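Local coordinates for cellulase (Bacteroides salanitronis, PDB 6WQY), which probably hydrolyses beta-1,4-glucan links of cellulose, as a broad-specificity endoglucanase whose glycosyl hydrolase family 5 catalytic domain makes up this chain, at residues Trp180-Gly183 with Asp184-Asp188. Residues are numbered along the deposited sequence; the frame is centred on the assembly and turned at random.
Sequences WGWG and DNRTD
Asn185 has CG between its backbone N and carbonyl carbon (chi1 57°), which turns the amide back over Gly181 and Gly183, while Arg186 bends at chi2 (-102°) to bring its guanidinium across the Trp182 indole. The amide is used at both ends. Asn185 ND2 gives a nearly straight bond to Gly181 O at 2.9 Å, reaching that oxygen from above the carbonyl plane, and a further hydrogen bond goes to Tyr193 OH. Asn185 OD1 takes Gly183 N at 3.0 Å and also accepts from a water that accepts from Gly181 N, so the rotation of the amide is well fixed. Gly181 O is gripped a second time by Arg186 NE, at 2.7 Å and in the carbonyl plane, with NH2 adding a weak bond. That hold steadies the guanidinium as it lies flat on the six-membered ring of Trp182, Arg186 CZ 3.7 Å from the ring centroid, a stacked cation-pi pair. With an alanine in place of Asn185, Gly183 N and the bridging water would probably lose their acceptor, and Gly181 O and Tyr193 OH their amide donor. Leu230 of helix 228-234 touches both Asn185 and Arg186. Arg186 N, 3.1 Å from Gly183 O, closes a type I/III beta turn, continued by Thr187 N bonding to Asp184 O, in the loop between strand 167-170 and helix 191-209, a beta-to-alpha loop of a TIM barrel.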
loop_
_atom_site.group_PDB
_atom_site.type_symbol
_atom_site.label_atom_id
_atom_site.label_comp_id
_atom_site.label_asym_id
_atom_site.label_seq_id
_atom_site.Cartn_x
_atom_site.Cartn_y
_atom_site.Cartn_z
ATOM N N TRP A 180 -13.167 11.144 4.608
ATOM C CA TRP A 180 -12.619 9.845 5.000
ATOM C C TRP A 180 -13.624 8.709 4.834
ATOM O O TRP A 180 -13.590 7.724 5.577
ATOM C CB TRP A 180 -12.016 9.903 6.400
ATOM C CG TRP A 180 -10.707 10.624 6.442
ATOM C CD1 TRP A 180 -10.487 11.948 6.693
ATOM C CD2 TRP A 180 -9.438 10.046 6.200
ATOM N NE1 TRP A 180 -9.151 12.222 6.633
ATOM C CE2 TRP A 180 -8.480 11.065 6.337
ATOM C CE3 TRP A 180 -9.014 8.757 5.904
ATOM C CZ2 TRP A 180 -7.119 10.828 6.178
ATOM C CZ3 TRP A 180 -7.659 8.523 5.755
ATOM C CH2 TRP A 180 -6.738 9.547 5.889
ATOM N N GLY A 181 -14.487 8.810 3.836
ATOM C CA GLY A 181 -15.475 7.792 3.547
ATOM C C GLY A 181 -16.867 8.093 4.042
ATOM O O GLY A 181 -17.802 7.356 3.700
ATOM N N TRP A 182 -17.033 9.156 4.815
ATOM C CA TRP A 182 -18.313 9.524 5.406
ATOM C C TRP A 182 -18.665 10.933 4.963
ATOM O O TRP A 182 -19.036 11.785 5.779
ATOM C CB TRP A 182 -18.229 9.399 6.926
ATOM C CG TRP A 182 -17.945 7.994 7.293
ATOM C CD1 TRP A 182 -16.726 7.442 7.551
ATOM C CD2 TRP A 182 -18.895 6.936 7.379
ATOM N NE1 TRP A 182 -16.865 6.100 7.817
ATOM C CE2 TRP A 182 -18.189 5.765 7.711
ATOM C CE3 TRP A 182 -20.280 6.865 7.212
ATOM C CZ2 TRP A 182 -18.823 4.539 7.894
ATOM C CZ3 TRP A 182 -20.908 5.650 7.390
ATOM C CH2 TRP A 182 -20.179 4.503 7.727
ATOM N N GLY A 183 -18.518 11.179 3.659
ATOM C CA GLY A 183 -18.834 12.461 3.066
ATOM C C GLY A 183 -19.857 12.346 1.960
ATOM O O GLY A 183 -20.799 11.539 2.033
ATOM N N ASP A 184 -19.683 13.155 0.915
ATOM C CA ASP A 184 -20.652 13.176 -0.171
ATOM C C ASP A 184 -20.607 11.898 -0.990
ATOM O O ASP A 184 -21.555 11.633 -1.741
ATOM C CB ASP A 184 -20.425 14.407 -1.052
ATOM C CG ASP A 184 -20.874 15.697 -0.401
ATOM O OD1 ASP A 184 -21.440 15.665 0.709
ATOM O OD2 ASP A 184 -20.670 16.763 -1.028
ATOM N N ASN A 185 -19.570 11.075 -0.828
ATOM C CA ASN A 185 -19.548 9.782 -1.494
ATOM C C ASN A 185 -20.739 8.922 -1.098
ATOM O O ASN A 185 -21.156 8.054 -1.874
ATOM C CB ASN A 185 -18.255 9.035 -1.159
ATOM C CG ASN A 185 -18.061 8.839 0.325
ATOM O OD1 ASN A 185 -17.836 9.802 1.058
ATOM N ND2 ASN A 185 -18.154 7.595 0.786
ATOM N N ARG A 186 -21.288 9.133 0.104
ATOM C CA ARG A 186 -22.388 8.316 0.575
ATOM C C ARG A 186 -23.728 8.772 0.035
ATOM O O ARG A 186 -24.689 7.992 0.054
ATOM C CB ARG A 186 -22.494 8.405 2.103
ATOM C CG ARG A 186 -21.260 7.961 2.838
ATOM C CD ARG A 186 -21.445 6.578 3.398
ATOM N NE ARG A 186 -20.180 6.023 3.860
ATOM C CZ ARG A 186 -19.947 4.726 4.009
ATOM N NH1 ARG A 186 -20.895 3.842 3.729
ATOM N NH2 ARG A 186 -18.756 4.316 4.428
ATOM N N THR A 187 -23.829 10.019 -0.410
ATOM C CA THR A 187 -25.107 10.623 -0.716
ATOM C C THR A 187 -25.235 11.128 -2.143
ATOM O O THR A 187 -26.334 11.520 -2.528
ATOM C CB THR A 187 -25.371 11.792 0.251
ATOM O OG1 THR A 187 -24.322 12.757 0.138
ATOM C CG2 THR A 187 -25.437 11.293 1.693
ATOM N N ASP A 188 -24.188 11.091 -2.947
ATOM C CA ASP A 188 -24.184 11.758 -4.245
ATOM C C ASP A 188 -24.683 10.877 -5.378
ATOM O O ASP A 188 -24.560 11.271 -6.548
ATOM C CB ASP A 188 -22.797 12.325 -4.585
ATOM C CG ASP A 188 -21.768 11.245 -4.913
ATOM O OD1 ASP A 188 -22.058 10.030 -4.705
ATOM O OD2 ASP A 188 -20.677 11.626 -5.370
HETATM O O HOH W 1 -15.467 10.882 2.178
#